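Local atomic coordinates of ORC1-type DNA replication protein 2 (Aeropyrum pernix, PDB entry 1W5S), a protein that takes part in regulating DNA replication as a DNA-binding Orc1/Cdc6-family protein with an ATP-binding AAA+ domain and a winged-helix domain. Residues 160-165 / 197-202; 165-170 / 178-183; 53-58 / 190-195; 46-51 / 137-142. All blocks are in the same frame, centred on the assembly; numbering follows the deposited sequence.

Overall arrangement
All four contacts belong to the region around the five-stranded parallel sheet of the AAA+ ATPase fold, and they differ in how near they come to the nucleotide. Interaction 3 is the closest to it: the side chain of Y55 is about 5 Å from that of the ATP-binding K65 and about 9 Å from the bound ADP. Interactions 2 and 4 meet on neighbouring strands, 180-186 and 139-145, with centres about 7 Å apart. Interaction 1 shares L165 with interaction 2, about 11 Å away between centres, and helix 190-198 with interaction 3, about 15 Å away. Interactions 3 and 4, about 23 Å apart between centres, use adjoining stretches of chain, 46-51 and 53-58.

Interaction 1. Residues 160-165 / 197-202; sequences DLYTLL and EKIPQV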
# COMPACT_ATOMS: atom_id res chain seq x y z
N ASP A 160 -6.40 -3.98 -21.81
CA ASP A 160 -5.00 -3.58 -21.62
C ASP A 160 -4.39 -4.31 -20.41
O ASP A 160 -3.28 -4.81 -20.47
CB ASP A 160 -4.88 -2.07 -21.41
CG ASP A 160 -5.36 -1.28 -22.61
OD1 ASP A 160 -5.06 -1.68 -23.76
OD2 ASP A 160 -6.03 -0.24 -22.40
N LEU A 161 -5.13 -4.36 -19.31
CA LEU A 161 -4.64 -5.03 -18.13
C LEU A 161 -4.46 -6.51 -18.43
O LEU A 161 -3.48 -7.13 -18.02
CB LEU A 161 -5.62 -4.80 -16.98
CG LEU A 161 -5.36 -3.81 -15.83
CD1 LEU A 161 -4.25 -2.82 -16.02
CD2 LEU A 161 -6.68 -3.13 -15.46
N TYR A 162 -5.40 -7.08 -19.19
CA TYR A 162 -5.31 -8.47 -19.61
C TYR A 162 -4.10 -8.70 -20.48
O TYR A 162 -3.36 -9.66 -20.29
CB TYR A 162 -6.57 -8.91 -20.35
CG TYR A 162 -7.72 -9.39 -19.44
CD1 TYR A 162 -9.06 -9.20 -19.80
CD2 TYR A 162 -7.46 -10.05 -18.22
CE1 TYR A 162 -10.11 -9.67 -18.98
CE2 TYR A 162 -8.48 -10.51 -17.42
CZ TYR A 162 -9.80 -10.33 -17.79
OH TYR A 162 -10.78 -10.82 -16.93
N THR A 163 -3.87 -7.84 -21.47
CA THR A 163 -2.75 -8.17 -22.36
C THR A 163 -1.45 -8.07 -21.63
O THR A 163 -0.58 -8.87 -21.87
CB THR A 163 -2.67 -7.35 -23.72
OG1 THR A 163 -2.25 -6.02 -23.46
CG2 THR A 163 -3.95 -7.35 -24.45
N LEU A 164 -1.29 -7.11 -20.73
CA LEU A 164 -0.12 -7.11 -19.83
C LEU A 164 -0.07 -8.31 -18.87
O LEU A 164 0.88 -9.04 -18.78
CB LEU A 164 -0.06 -5.84 -18.99
CG LEU A 164 1.18 -5.70 -18.10
CD1 LEU A 164 2.43 -5.64 -18.92
CD2 LEU A 164 1.11 -4.45 -17.27
N LEU A 165 -1.11 -8.51 -18.11
CA LEU A 165 -1.00 -9.43 -16.98
C LEU A 165 -1.16 -10.88 -17.37
O LEU A 165 -0.80 -11.74 -16.61
CB LEU A 165 -1.98 -9.08 -15.91
CG LEU A 165 -1.57 -8.23 -14.73
CD1 LEU A 165 -0.17 -7.71 -14.69
CD2 LEU A 165 -2.61 -7.15 -14.44
N GLU A 197 -14.08 -7.30 -10.71
CA GLU A 197 -14.99 -6.57 -11.64
C GLU A 197 -14.34 -6.46 -13.02
O GLU A 197 -14.92 -6.83 -14.03
CB GLU A 197 -15.35 -5.15 -11.14
CG GLU A 197 -16.47 -5.03 -10.11
CD GLU A 197 -16.70 -3.56 -9.62
OE1 GLU A 197 -17.22 -2.73 -10.43
OE2 GLU A 197 -16.39 -3.25 -8.42
N LYS A 198 -13.12 -5.97 -13.05
CA LYS A 198 -12.47 -5.61 -14.32
C LYS A 198 -11.74 -6.78 -14.96
O LYS A 198 -11.85 -7.01 -16.16
CB LYS A 198 -11.47 -4.48 -14.07
CG LYS A 198 -11.38 -3.43 -15.15
CD LYS A 198 -12.09 -2.09 -14.76
CE LYS A 198 -11.47 -0.87 -15.56
NZ LYS A 198 -9.95 -0.81 -15.45
N ILE A 199 -10.96 -7.50 -14.18
CA ILE A 199 -10.14 -8.55 -14.75
C ILE A 199 -10.21 -9.83 -13.93
O ILE A 199 -9.20 -10.30 -13.41
CB ILE A 199 -8.67 -8.08 -14.92
CG1 ILE A 199 -8.18 -7.37 -13.67
CG2 ILE A 199 -8.53 -7.13 -16.11
CD1 ILE A 199 -6.72 -7.16 -13.67
N PRO A 200 -11.40 -10.44 -13.86
CA PRO A 200 -11.53 -11.61 -13.00
C PRO A 200 -10.67 -12.78 -13.46
O PRO A 200 -10.29 -13.60 -12.65
CB PRO A 200 -13.00 -11.96 -13.11
CG PRO A 200 -13.41 -11.43 -14.47
CD PRO A 200 -12.66 -10.15 -14.57
N GLN A 201 -10.33 -12.84 -14.75
CA GLN A 201 -9.53 -13.94 -15.27
C GLN A 201 -8.08 -13.88 -14.71
O GLN A 201 -7.38 -14.90 -14.65
CB GLN A 201 -9.57 -13.95 -16.82
CG GLN A 201 -10.78 -14.73 -17.45
CD GLN A 201 -11.18 -14.28 -18.92
OE1 GLN A 201 -10.77 -14.89 -19.93
NE2 GLN A 201 -12.00 -13.22 -19.01
N VAL A 202 -7.60 -12.70 -14.30
CA VAL A 202 -6.32 -12.67 -13.63
C VAL A 202 -6.48 -12.83 -12.13
O VAL A 202 -5.68 -13.50 -11.49
CB VAL A 202 -5.48 -11.41 -13.94
CG1 VAL A 202 -5.57 -11.04 -15.43
CG2 VAL A 202 -5.86 -10.25 -13.00
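Y162 and I199 form the apolar centre of this contact. The I199 methyl CG2 lies over one face of the phenol ring, 3.7 Å from the Y162 ring centroid and 14° off its normal, which is CH-pi geometry. The first torsion of I199 (chi1 45°) sends CG2 to the ring and turns CG1, with CD1 at its end, toward L165 CD2. V202 reaches the same ring at its edge, CG1 standing 3.5 Å from CD2 of Y162. The same I199 methyl, CG2, also meets L161 CB at 3.8 Å, and L165 CB borders V202 CG1 more loosely.

The polar part rests on the hydrogen bond from Q201 N to Y162 OH, 3.0 Å long with an N-H...O angle of 163°. The phenol oxygen thus accepts an amide in the first turn of helix 200-203, just after the N-cap I199; the neighbouring P200 N has no hydrogen to share. A phenylalanine in place of Y162 would keep the ring face for I199 but would probably leave the Q201 amide without this acceptor.

The contact joins helix 158-165 to the bend between helices 190-198 and 200-203. R166 adds a cation-pi interaction to the Y162 ring, and K198 NZ is bonded to L151 O. L164 packs on helix 100-111, while L165 reaches F182 of strand 180-186.

Interaction 2. Residues 165-170 / 178-183; sequences LRVHEE and NRIGFL
H168 carries its CG anti to the carbonyl carbon (chi1 -47°), which swings the imidazole over to N178 and I180; F182, turned the same way about its own first torsion, presents a ring face to L165. The imidazole NE2 donates to I180 O at 2.8 Å with an N-H...O angle of 171°. That bond uses an oxygen lone pair in the carbonyl plane and stays close to the ring plane of H168. CB of N178 sits 3.5 Å from the H168 ring centroid in a CH-pi contact, and V167 CG2 lies over the opposite face, so the ring is flanked on both faces while its edge is tied. L165 CD1 stands 3.5 Å from the centroid of the F182 ring, over its face, whereas V167 CG2 meets that ring at its edge, 4.0 Å from CE1 of F182. With H168 cut back to an alanine, the I180 carbonyl would probably lose this donor and a gap would open between N178 and V167. Backbone bonds tie N178 to L48 and F182 to D50, with the imidazole serving I180 between them. Residues 165-168 run 173° from the direction of 178-182, as befits the return leg of a beta-alpha-beta crossover in a P-loop NTPase sheet.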
# COMPACT_ATOMS: atom_id res chain seq x y z
N LEU A 165 -1.11 -8.51 -18.11
CA LEU A 165 -1.00 -9.43 -16.98
C LEU A 165 -1.16 -10.88 -17.37
O LEU A 165 -0.80 -11.74 -16.61
CB LEU A 165 -1.98 -9.08 -15.91
CG LEU A 165 -1.57 -8.23 -14.73
CD1 LEU A 165 -0.17 -7.71 -14.69
CD2 LEU A 165 -2.61 -7.15 -14.44
N ARG A 166 -1.75 -11.15 -18.53
CA ARG A 166 -1.65 -12.46 -19.13
C ARG A 166 -0.94 -12.37 -20.46
O ARG A 166 -1.38 -12.96 -21.44
CB ARG A 166 -3.00 -13.13 -19.34
CG ARG A 166 -4.02 -12.98 -18.26
CD ARG A 166 -5.24 -12.33 -18.83
NE ARG A 166 -6.35 -13.27 -19.04
CZ ARG A 166 -6.97 -13.51 -20.20
NH1 ARG A 166 -6.62 -12.89 -21.33
NH2 ARG A 166 -7.97 -14.38 -20.22
N VAL A 167 0.20 -11.68 -20.47
CA VAL A 167 1.15 -11.73 -21.58
C VAL A 167 1.31 -13.08 -22.24
O VAL A 167 1.22 -13.18 -23.45
CB VAL A 167 2.62 -11.45 -21.20
CG1 VAL A 167 3.25 -10.50 -22.27
CG2 VAL A 167 2.78 -11.06 -19.81
N HIS A 168 1.59 -14.08 -21.43
CA HIS A 168 1.98 -15.42 -21.92
C HIS A 168 0.84 -16.13 -22.61
O HIS A 168 1.07 -16.93 -23.48
CB HIS A 168 2.56 -16.25 -20.79
CG HIS A 168 3.58 -15.50 -19.99
ND1 HIS A 168 4.75 -15.02 -20.55
CD2 HIS A 168 3.59 -15.10 -18.69
CE1 HIS A 168 5.46 -14.39 -19.62
NE2 HIS A 168 4.77 -14.42 -18.48
N GLU A 169 -0.40 -15.79 -22.30
CA GLU A 169 -1.51 -16.37 -23.07
C GLU A 169 -1.60 -15.81 -24.48
O GLU A 169 -2.08 -16.50 -25.35
CB GLU A 169 -2.84 -16.19 -22.37
CG GLU A 169 -2.95 -16.98 -21.11
CD GLU A 169 -4.37 -16.97 -20.53
OE1 GLU A 169 -4.55 -17.55 -19.44
OE2 GLU A 169 -5.31 -16.39 -21.14
N GLU A 170 -1.11 -14.58 -24.70
CA GLU A 170 -1.37 -13.83 -25.96
C GLU A 170 -0.10 -13.63 -26.76
O GLU A 170 -0.16 -13.50 -28.00
CB GLU A 170 -1.89 -12.41 -25.68
CG GLU A 170 -3.40 -12.20 -25.49
CD GLU A 170 -3.69 -10.72 -25.07
OE1 GLU A 170 -4.76 -10.43 -24.47
OE2 GLU A 170 -2.82 -9.84 -25.36
N ASN A 178 8.06 -18.84 -20.12
CA ASN A 178 7.47 -17.58 -19.73
C ASN A 178 8.49 -16.78 -18.94
O ASN A 178 9.14 -17.31 -18.05
CB ASN A 178 6.20 -17.83 -18.90
CG ASN A 178 5.12 -18.63 -19.69
OD1 ASN A 178 4.89 -18.41 -20.85
ND2 ASN A 178 4.52 -19.56 -19.06
N ARG A 179 8.65 -15.51 -19.27
CA ARG A 179 9.72 -14.75 -18.66
C ARG A 179 9.34 -13.45 -17.98
O ARG A 179 10.24 -12.64 -17.60
CB ARG A 179 10.84 -14.53 -19.68
CG ARG A 179 11.35 -15.81 -20.28
CD ARG A 179 12.58 -15.55 -21.06
NE ARG A 179 13.00 -16.75 -21.76
CZ ARG A 179 14.03 -17.53 -21.43
NH1 ARG A 179 14.81 -17.25 -20.42
NH2 ARG A 179 14.29 -18.61 -22.14
N ILE A 180 8.05 -13.26 -17.75
CA ILE A 180 7.57 -12.04 -17.05
C ILE A 180 6.60 -12.42 -15.93
O ILE A 180 5.59 -13.06 -16.18
CB ILE A 180 6.90 -11.07 -18.01
CG1 ILE A 180 7.81 -10.81 -19.24
CG2 ILE A 180 6.60 -9.80 -17.28
CD1 ILE A 180 7.08 -10.18 -20.43
N GLY A 181 6.94 -12.07 -14.71
CA GLY A 181 6.02 -12.13 -13.61
C GLY A 181 5.72 -10.76 -13.10
O GLY A 181 6.37 -9.73 -13.45
N PHE A 182 4.69 -10.69 -12.25
CA PHE A 182 4.29 -9.40 -11.71
C PHE A 182 4.04 -9.46 -10.21
O PHE A 182 3.56 -10.46 -9.67
CB PHE A 182 3.03 -8.90 -12.40
CG PHE A 182 3.14 -8.76 -13.90
CD1 PHE A 182 2.88 -9.82 -14.73
CD2 PHE A 182 3.40 -7.55 -14.48
CE1 PHE A 182 2.97 -9.65 -16.09
CE2 PHE A 182 3.47 -7.41 -15.89
CZ PHE A 182 3.25 -8.44 -16.65
N LEU A 183 4.39 -8.35 -9.54
CA LEU A 183 4.11 -8.14 -8.12
C LEU A 183 3.27 -6.88 -8.03
O LEU A 183 3.79 -5.81 -8.31
CB LEU A 183 5.39 -7.95 -7.31
CG LEU A 183 5.45 -8.48 -5.86
CD1 LEU A 183 6.63 -7.98 -5.09
CD2 LEU A 183 4.18 -8.37 -5.06

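Interaction 3. Residues 53-58 / 190-195; sequences MIYGSI and RALSYM. With SO4 (sulfate ion), chain C.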
# COMPACT_ATOMS: atom_id res chain seq x y z
N MET A 53 0.38 -10.41 -5.03
CA MET A 53 -0.12 -9.18 -4.52
C MET A 53 0.08 -8.90 -3.03
O MET A 53 -0.13 -9.75 -2.16
CB MET A 53 -1.57 -9.03 -4.82
CG MET A 53 -2.00 -7.62 -4.56
SD MET A 53 -3.69 -7.34 -4.97
CE MET A 53 -3.93 -8.47 -6.35
N ILE A 54 0.41 -7.62 -2.81
CA ILE A 54 0.61 -7.02 -1.50
C ILE A 54 -0.37 -5.83 -1.40
O ILE A 54 -0.42 -4.99 -2.30
CB ILE A 54 2.08 -6.55 -1.34
CG1 ILE A 54 2.99 -7.76 -1.53
CG2 ILE A 54 2.30 -5.97 0.03
CD1 ILE A 54 4.41 -7.42 -1.88
N TYR A 55 -1.15 -5.82 -0.33
CA TYR A 55 -1.92 -4.65 0.06
C TYR A 55 -1.91 -4.46 1.61
O TYR A 55 -1.35 -5.25 2.36
CB TYR A 55 -3.32 -4.78 -0.50
CG TYR A 55 -4.04 -5.99 0.02
CD1 TYR A 55 -4.88 -5.91 1.16
CD2 TYR A 55 -3.88 -7.22 -0.59
CE1 TYR A 55 -5.53 -7.01 1.61
CE2 TYR A 55 -4.52 -8.33 -0.12
CZ TYR A 55 -5.31 -8.23 0.99
OH TYR A 55 -5.90 -9.38 1.41
N GLY A 56 -2.49 -3.35 2.07
CA GLY A 56 -2.59 -3.01 3.51
C GLY A 56 -4.02 -2.77 3.92
O GLY A 56 -4.91 -3.07 3.14
N SER A 57 -4.27 -2.31 5.16
CA SER A 57 -5.62 -1.89 5.53
C SER A 57 -5.98 -0.51 4.92
O SER A 57 -5.14 0.26 4.48
CB SER A 57 -5.82 -1.87 7.03
OG SER A 57 -5.68 -3.15 7.57
N ILE A 58 -7.23 -0.19 4.93
CA ILE A 58 -7.68 0.98 4.24
C ILE A 58 -7.33 2.22 5.06
O ILE A 58 -7.46 2.25 6.26
CB ILE A 58 -9.18 0.84 3.92
CG1 ILE A 58 -9.66 2.01 3.08
CG2 ILE A 58 -10.03 0.79 5.19
CD1 ILE A 58 -11.20 1.85 2.76
N ARG A 190 -9.70 -3.40 -1.18
CA ARG A 190 -10.67 -2.91 -2.17
C ARG A 190 -10.18 -3.12 -3.60
O ARG A 190 -10.98 -3.32 -4.51
CB ARG A 190 -11.02 -1.44 -1.92
CG ARG A 190 -11.88 -1.21 -0.67
CD ARG A 190 -12.13 0.27 -0.46
NE ARG A 190 -10.88 1.05 -0.27
CZ ARG A 190 -10.80 2.38 -0.41
NH1 ARG A 190 -11.86 3.11 -0.74
NH2 ARG A 190 -9.65 2.99 -0.19
N ALA A 191 -8.87 -3.08 -3.80
CA ALA A 191 -8.31 -3.38 -5.11
C ALA A 191 -8.76 -4.71 -5.66
O ALA A 191 -8.99 -4.83 -6.87
CB ALA A 191 -6.80 -3.27 -5.12
N LEU A 192 -8.97 -5.69 -4.80
CA LEU A 192 -9.37 -7.02 -5.25
C LEU A 192 -10.80 -7.06 -5.81
O LEU A 192 -11.06 -7.72 -6.81
CB LEU A 192 -9.15 -8.05 -4.14
CG LEU A 192 -7.68 -8.34 -3.85
CD1 LEU A 192 -7.58 -9.19 -2.64
CD2 LEU A 192 -6.99 -9.05 -5.04
N SER A 193 -11.72 -6.32 -5.20
CA SER A 193 -13.07 -6.22 -5.76
C SER A 193 -13.01 -5.68 -7.15
O SER A 193 -13.49 -6.33 -8.11
CB SER A 193 -13.96 -5.32 -4.92
OG SER A 193 -13.67 -5.54 -3.57
N TYR A 194 -12.38 -4.50 -7.27
CA TYR A 194 -12.19 -3.83 -8.56
C TYR A 194 -11.69 -4.84 -9.59
O TYR A 194 -12.32 -5.02 -10.66
CB TYR A 194 -11.24 -2.60 -8.41
CG TYR A 194 -11.93 -1.35 -7.86
CD1 TYR A 194 -12.05 -1.13 -6.48
CD2 TYR A 194 -12.48 -0.39 -8.75
CE1 TYR A 194 -12.71 0.02 -5.97
CE2 TYR A 194 -13.16 0.78 -8.27
CZ TYR A 194 -13.28 0.98 -6.87
OH TYR A 194 -13.94 2.13 -6.42
N MET A 195 -10.61 -5.54 -9.23
CA MET A 195 -10.04 -6.59 -10.09
C MET A 195 -10.95 -7.71 -10.48
O MET A 195 -10.88 -8.14 -11.60
CB MET A 195 -8.84 -7.25 -9.43
CG MET A 195 -7.62 -6.47 -9.55
SD MET A 195 -6.31 -7.27 -8.65
CE MET A 195 -5.87 -8.53 -9.84
S SO4 C . -4.01 -2.62 10.63
O1 SO4 C . -4.82 -1.85 11.56
O2 SO4 C . -3.03 -3.44 11.30
O3 SO4 C . -3.49 -1.66 9.66
O4 SO4 C . -4.81 -3.62 9.89
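M53 and L192 meet at the centre of this contact, where the methyl CE of M53 is 3.4 Å from L192 CD2. The same methyl lies 3.5 Å from M195 SD, the two methionines approaching tip to tip. Extension through the first two torsions of M53 (chi1 -167°) carries its thioether off the strand and alongside L192, which runs past it in the opposite direction. The other L192 methyl, CD1, approaches the Y55 ring obliquely at 4.1 Å from CE2 of Y55. In the loop beyond, a different kind of packing appears: I58 CD1 lies over one face of the R190 guanidinium, offset toward its rim, and is tight at 3.2 Å from R190 NE.

Further out, R190 NE forms a salt bridge with D188 and R190 NH1 another with E302, so NE and NH1 are both anchored by carboxylates; E302 lies in the range of the winged-helix family, consistent with R190 bridging from the ATPase domain to the C-terminal one. Backbone bonds place I54 beside L184 and A186, and M53 and Y55 beside L210. Separately, S57 OG hydrogen-bonds H211 NE2 and, at a short 2.5 Å, O4 of a sulfate ion probably from the crystallisation liquor, also held by R60 and A214.

Strand 53-56 and helix 190-195 pass 10.1 Å apart between axes, their N-to-C directions 129° apart. The arrangement is that of a P-loop NTPase core: a parallel strand inside the sheet, between 180-186 and 209-211, leads into the P-loop and the start of helix 65-82, where the ATP-binding residues G62 to T67 lie.

Interaction 4. Residues 46-51 / 137-142; sequences AGLSDV and NHYLLV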
# COMPACT_ATOMS: atom_id res chain seq x y z
N ALA A 46 8.63 -24.13 -15.87
CA ALA A 46 7.56 -23.13 -15.88
C ALA A 46 8.06 -21.86 -15.20
O ALA A 46 7.67 -21.59 -14.08
CB ALA A 46 6.29 -23.63 -15.17
N GLY A 47 8.93 -21.11 -15.89
CA GLY A 47 9.70 -19.98 -15.34
C GLY A 47 8.97 -18.90 -14.61
O GLY A 47 8.50 -19.13 -13.50
N LEU A 48 8.90 -17.70 -15.18
CA LEU A 48 8.24 -16.57 -14.53
C LEU A 48 6.91 -16.23 -15.18
O LEU A 48 6.87 -15.77 -16.33
CB LEU A 48 9.13 -15.29 -14.56
CG LEU A 48 9.92 -14.83 -13.33
CD1 LEU A 48 10.35 -13.36 -13.42
CD2 LEU A 48 9.13 -15.07 -12.07
N SER A 49 5.83 -16.40 -14.42
CA SER A 49 4.53 -15.98 -14.87
C SER A 49 3.52 -15.57 -13.80
O SER A 49 2.52 -14.91 -14.11
CB SER A 49 3.93 -17.10 -15.68
OG SER A 49 3.55 -18.17 -14.85
N ASP A 50 3.70 -16.04 -12.56
CA ASP A 50 2.81 -15.69 -11.49
C ASP A 50 2.58 -14.18 -11.30
O ASP A 50 3.39 -13.34 -11.65
CB ASP A 50 3.32 -16.28 -10.17
CG ASP A 50 2.91 -17.73 -9.99
OD1 ASP A 50 2.86 -18.21 -8.83
OD2 ASP A 50 2.65 -18.37 -11.03
N VAL A 51 1.41 -13.91 -10.76
CA VAL A 51 1.00 -12.63 -10.35
C VAL A 51 0.69 -12.75 -8.86
O VAL A 51 -0.18 -13.50 -8.46
CB VAL A 51 -0.28 -12.09 -11.12
CG1 VAL A 51 -0.56 -10.62 -10.73
CG2 VAL A 51 -0.07 -12.18 -12.60
N ASN A 137 17.97 -14.78 -22.77
CA ASN A 137 17.69 -15.72 -21.73
C ASN A 137 17.69 -15.05 -20.35
O ASN A 137 18.44 -15.45 -19.41
CB ASN A 137 18.68 -16.88 -21.79
CG ASN A 137 18.35 -17.97 -20.77
OD1 ASN A 137 17.24 -18.06 -20.24
ND2 ASN A 137 19.34 -18.78 -20.50
N HIS A 138 16.86 -14.02 -20.24
CA HIS A 138 16.66 -13.29 -19.03
C HIS A 138 15.22 -13.45 -18.65
O HIS A 138 14.40 -13.72 -19.49
CB HIS A 138 16.90 -11.76 -19.23
CG HIS A 138 18.32 -11.36 -19.43
ND1 HIS A 138 18.67 -10.07 -19.75
CD2 HIS A 138 19.48 -12.07 -19.40
CE1 HIS A 138 19.99 -9.98 -19.88
NE2 HIS A 138 20.51 -11.18 -19.67
N TYR A 139 14.94 -13.22 -17.36
CA TYR A 139 13.62 -13.17 -16.80
C TYR A 139 13.38 -11.79 -16.24
O TYR A 139 14.31 -11.15 -15.79
CB TYR A 139 13.54 -14.15 -15.65
CG TYR A 139 13.69 -15.57 -16.09
CD1 TYR A 139 14.92 -16.17 -16.11
CD2 TYR A 139 12.59 -16.30 -16.52
CE1 TYR A 139 15.07 -17.45 -16.56
CE2 TYR A 139 12.71 -17.59 -16.90
CZ TYR A 139 13.97 -18.17 -16.91
OH TYR A 139 14.13 -19.48 -17.33
N LEU A 140 12.13 -11.33 -16.29
CA LEU A 140 11.75 -10.01 -15.79
C LEU A 140 10.63 -10.13 -14.71
O LEU A 140 9.54 -10.70 -14.94
CB LEU A 140 11.28 -9.14 -16.95
CG LEU A 140 10.82 -7.71 -16.70
CD1 LEU A 140 11.98 -6.78 -16.17
CD2 LEU A 140 10.23 -7.17 -17.91
N LEU A 141 10.90 -9.53 -13.56
CA LEU A 141 9.93 -9.44 -12.49
C LEU A 141 9.55 -7.98 -12.38
O LEU A 141 10.39 -7.12 -12.07
CB LEU A 141 10.55 -10.01 -11.23
CG LEU A 141 9.71 -10.32 -10.03
CD1 LEU A 141 8.24 -10.61 -10.38
CD2 LEU A 141 10.33 -11.49 -9.32
N VAL A 142 8.27 -7.70 -12.67
CA VAL A 142 7.75 -6.33 -12.73
C VAL A 142 6.88 -6.02 -11.50
O VAL A 142 5.96 -6.77 -11.18
CB VAL A 142 6.87 -6.08 -13.98
CG1 VAL A 142 6.38 -4.61 -14.00
CG2 VAL A 142 7.62 -6.42 -15.21
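L48 and Y139 bring the loop between helix 29-43 and strand 51-56 against strand 139-145, a strand of the parallel sheet in the AAA+ ATPase fold. No hydrogen bond crosses between the two segments, so the evidence for the contact is apolar packing. Starting at the root of L48, CB lies 4.1 Å from CD2 of Y139, approaching that ring obliquely. From CG the near branch continues to CD1, helped by a chi2 of -162° that extends this arm toward the strand. At its end the CD1 methyl enters the angle between two side chains, 4.0 Å from Y139 CB and equally far from L141 CB. It also presses on the backbone between them, 3.2 Å from L140 O, a carbonyl whose residue pairs with G181 of the next strand.

Partners beyond the two segments hold both sides. L48 is joined through its backbone to N178, and L42 of helix 29-43 touches both L48 and Y139. R179 adds a cation-pi interaction to the Y139 ring. Beside L48, the CA of G47 lies 4.1 Å from CE2 of Y139; a side chain built on G47 would point at the ring, and its first carbon would clash with that same CE2.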